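Local structure of serpin-12 (Manduca sexta, 6CJ7) at residues 356-361 against 376-381. The protein is a serine protease inhibitor of the serpin family that controls the prophenoloxidase activation system in the hemolymph of the larval insect. Numbering follows the deposited sequence.
Sequences NKPFLA and RIMDPT
Phe359 and Ile377 form an antiparallel hydrogen-bonded pair, and they illustrate how one beta bridge can carry an aromatic contact beside its backbone bonds. The amide N of Ile377 meets Phe359 O at 2.9 Å, while Phe359 N returns a longer bond to Ile377 O at 3.2 Å. The two side chains leave the sheet on the same face and lie side by side. Chi1 of Phe359 (63°) sets CG between the backbone N and the carbonyl carbon, and chi2 (-90°) turns one face of the ring to Ile377. Ile377 CB sits over that face, 3.9 Å from the ring centroid, a CH-pi contact displaced toward the rim. The branches divide beyond it: CG1 approaches Phe359 CE2 at 3.7 Å, and CG2 lies near CE1 and CZ. The Phe359 side chain also touches Pro273 and Val236. An alanine at Phe359 would remove the ring atoms that meet Ile377 CB, CG1 and CG2 and would probably leave these facing a gap. On the other face of the sheet, Leu360 CD2 rests 4.0 Å from Arg376 CB, and the guanidinium of Arg376 goes on to a salt bridge with Asp246. Where the pairing ends, the side chains of Pro358 and Met378 cross at about a right angle, CB of the proline 3.9 Å from the sulfur SD; Pro358 CA also makes a CA-H...O contact with Ile377 O. Together these contacts lie at the open end, away from the turn, of the antiparallel hairpin of strands 359-365 and 370-377, the C-terminal s4B-s5B hairpin of beta sheet B in the serpin fold.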
ATOM      1  N   ASN A 356       7.930  18.280  11.500  1.00 27.48           N
ATOM      2  CA  ASN A 356       8.798  17.915  12.616  1.00 25.73           C
ATOM      3  C   ASN A 356       8.013  17.285  13.761  1.00 25.31           C
ATOM      4  O   ASN A 356       8.430  17.352  14.926  1.00 27.69           O
ATOM      5  CB  ASN A 356       9.591  19.129  13.100  1.00 28.35           C
ATOM      6  CG  ASN A 356       8.706  20.239  13.649  1.00 30.78           C
ATOM      7  OD1 ASN A 356       7.479  20.150  13.634  1.00 31.85           O
ATOM      8  ND2 ASN A 356       9.335  21.297  14.143  1.00 35.44           N
ATOM      9  N   LYS A 357       6.870  16.710  13.426  1.00 25.94           N
ATOM     10  CA  LYS A 357       5.980  16.021  14.345  1.00 27.20           C
ATOM     11  C   LYS A 357       5.223  15.009  13.504  1.00 23.20           C
ATOM     12  O   LYS A 357       5.291  15.052  12.268  1.00 23.04           O
ATOM     13  CB  LYS A 357       5.028  17.000  15.041  1.00 28.19           C
ATOM     14  CG  LYS A 357       4.088  17.729  14.111  1.00 33.47           C
ATOM     15  CD  LYS A 357       3.215  18.696  14.895  1.00 43.20           C
ATOM     16  CE  LYS A 357       2.327  19.508  13.973  1.00 50.43           C
ATOM     17  NZ  LYS A 357       1.244  20.203  14.725  1.00 56.44           N
ATOM     18  N   PRO A 358       4.518  14.064  14.133  1.00 23.73           N
ATOM     19  CA  PRO A 358       3.866  13.004  13.350  1.00 22.79           C
ATOM     20  C   PRO A 358       2.937  13.526  12.251  1.00 23.67           C
ATOM     21  O   PRO A 358       2.213  14.512  12.427  1.00 24.46           O
ATOM     22  CB  PRO A 358       3.089  12.221  14.419  1.00 21.45           C
ATOM     23  CG  PRO A 358       3.926  12.341  15.596  1.00 24.43           C
ATOM     24  CD  PRO A 358       4.487  13.764  15.577  1.00 23.67           C
ATOM     25  N   PHE A 359       2.959  12.836  11.114  1.00 22.10           N
ATOM     26  CA  PHE A 359       2.249  13.284   9.923  1.00 21.45           C
ATOM     27  C   PHE A 359       1.841  12.081   9.092  1.00 22.88           C
ATOM     28  O   PHE A 359       2.284  10.956   9.334  1.00 20.41           O
ATOM     29  CB  PHE A 359       3.099  14.260   9.085  1.00 22.75           C
ATOM     30  CG  PHE A 359       4.372  13.653   8.542  1.00 20.68           C
ATOM     31  CD1 PHE A 359       5.546  13.712   9.284  1.00 22.47           C
ATOM     32  CD2 PHE A 359       4.407  13.085   7.283  1.00 25.14           C
ATOM     33  CE1 PHE A 359       6.726  13.175   8.788  1.00 23.99           C
ATOM     34  CE2 PHE A 359       5.575  12.536   6.780  1.00 24.85           C
ATOM     35  CZ  PHE A 359       6.739  12.584   7.529  1.00 24.68           C
ATOM     36  N   LEU A 360       0.975  12.333   8.111  1.00 19.90           N
ATOM     37  CA  LEU A 360       0.503  11.319   7.177  1.00 19.08           C
ATOM     38  C   LEU A 360       1.127  11.568   5.812  1.00 21.72           C
ATOM     39  O   LEU A 360       1.206  12.714   5.361  1.00 22.51           O
ATOM     40  CB  LEU A 360      -1.012  11.375   7.016  1.00 22.33           C
ATOM     41  CG  LEU A 360      -1.905  11.074   8.202  1.00 25.02           C
ATOM     42  CD1 LEU A 360      -3.340  11.055   7.689  1.00 30.93           C
ATOM     43  CD2 LEU A 360      -1.525   9.724   8.825  1.00 28.15           C
ATOM     44  N   ALA A 361       1.558  10.502   5.148  1.00 20.84           N
ATOM     45  CA  ALA A 361       2.040  10.610   3.779  1.00 20.46           C
ATOM     46  C   ALA A 361       1.273   9.627   2.912  1.00 18.18           C
ATOM     47  O   ALA A 361       1.102   8.466   3.281  1.00 19.73           O
ATOM     48  CB  ALA A 361       3.548  10.341   3.692  1.00 22.31           C
ATOM     49  N   ARG A 376       1.512   6.355   8.185  1.00 20.06           N
ATOM     50  CA  ARG A 376       1.468   7.191   9.372  1.00 19.60           C
ATOM     51  C   ARG A 376       2.891   7.235   9.923  1.00 20.18           C
ATOM     52  O   ARG A 376       3.406   6.233  10.431  1.00 23.34           O
ATOM     53  CB  ARG A 376       0.465   6.629  10.383  1.00 21.78           C
ATOM     54  CG  ARG A 376       0.458   7.325  11.767  1.00 24.75           C
ATOM     55  CD  ARG A 376      -0.585   6.715  12.650  1.00 25.59           C
ATOM     56  NE  ARG A 376      -0.071   5.459  13.189  1.00 27.33           N
ATOM     57  CZ  ARG A 376      -0.785   4.553  13.839  1.00 26.98           C
ATOM     58  NH1 ARG A 376      -2.064   4.766  14.066  1.00 25.54           N
ATOM     59  NH2 ARG A 376      -0.203   3.441  14.263  1.00 28.43           N
ATOM     60  N   ILE A 377       3.536   8.386   9.797  1.00 20.33           N
ATOM     61  CA  ILE A 377       4.933   8.536  10.184  1.00 22.29           C
ATOM     62  C   ILE A 377       4.951   9.103  11.597  1.00 24.09           C
ATOM     63  O   ILE A 377       4.775  10.311  11.801  1.00 21.29           O
ATOM     64  CB  ILE A 377       5.707   9.425   9.205  1.00 20.62           C
ATOM     65  CG1 ILE A 377       5.486   8.927   7.771  1.00 23.82           C
ATOM     66  CG2 ILE A 377       7.173   9.480   9.592  1.00 26.01           C
ATOM     67  CD1 ILE A 377       6.273   7.709   7.416  1.00 34.00           C
ATOM     68  N   MET A 378       5.151   8.218  12.582  1.00 21.09           N
ATOM     69  CA  MET A 378       5.354   8.600  13.976  1.00 22.34           C
ATOM     70  C   MET A 378       6.804   8.897  14.305  1.00 24.91           C
ATOM     71  O   MET A 378       7.070   9.621  15.270  1.00 26.73           O
ATOM     72  CB  MET A 378       4.878   7.502  14.938  1.00 23.20           C
ATOM     73  CG  MET A 378       3.433   7.082  14.789  1.00 29.30           C
ATOM     74  SD  MET A 378       2.214   8.441  14.754  1.00 29.78           S
ATOM     75  CE  MET A 378       2.021   8.923  16.527  1.00 50.09           C
ATOM     76  N   ASP A 379       7.738   8.307  13.573  1.00 24.41           N
ATOM     77  CA  ASP A 379       9.159   8.412  13.900  1.00 28.89           C
ATOM     78  C   ASP A 379       9.944   8.149  12.623  1.00 27.28           C
ATOM     79  O   ASP A 379      10.148   6.989  12.253  1.00 26.28           O
ATOM     80  CB  ASP A 379       9.543   7.402  14.992  1.00 31.28           C
ATOM     81  CG  ASP A 379      10.986   7.544  15.457  1.00 33.11           C
ATOM     82  OD1 ASP A 379      11.773   8.248  14.786  1.00 28.51           O
ATOM     83  OD2 ASP A 379      11.341   6.937  16.499  1.00 33.56           O
ATOM     84  N   PRO A 380      10.399   9.191  11.925  1.00 25.50           N
ATOM     85  CA  PRO A 380      11.088   8.975  10.647  1.00 22.51           C
ATOM     86  C   PRO A 380      12.473   8.359  10.779  1.00 25.98           C
ATOM     87  O   PRO A 380      13.079   8.050   9.745  1.00 30.29           O
ATOM     88  CB  PRO A 380      11.169  10.392  10.057  1.00 22.90           C
ATOM     89  CG  PRO A 380      11.239  11.275  11.272  1.00 22.99           C
ATOM     90  CD  PRO A 380      10.307  10.620  12.275  1.00 28.30           C
ATOM     91  N   THR A 381      13.000   8.188  11.996  1.00 25.88           N
ATOM     92  CA  THR A 381      14.323   7.603  12.180  1.00 29.71           C
ATOM     93  C   THR A 381      14.294   6.084  12.186  1.00 32.71           C
ATOM     94  O   THR A 381      15.360   5.459  12.191  1.00 36.00           O
ATOM     95  CB  THR A 381      14.962   8.096  13.485  1.00 33.12           C
ATOM     96  OG1 THR A 381      14.278   7.533  14.619  1.00 33.23           O
ATOM     97  CG2 THR A 381      14.904   9.611  13.567  1.00 31.95           C
TER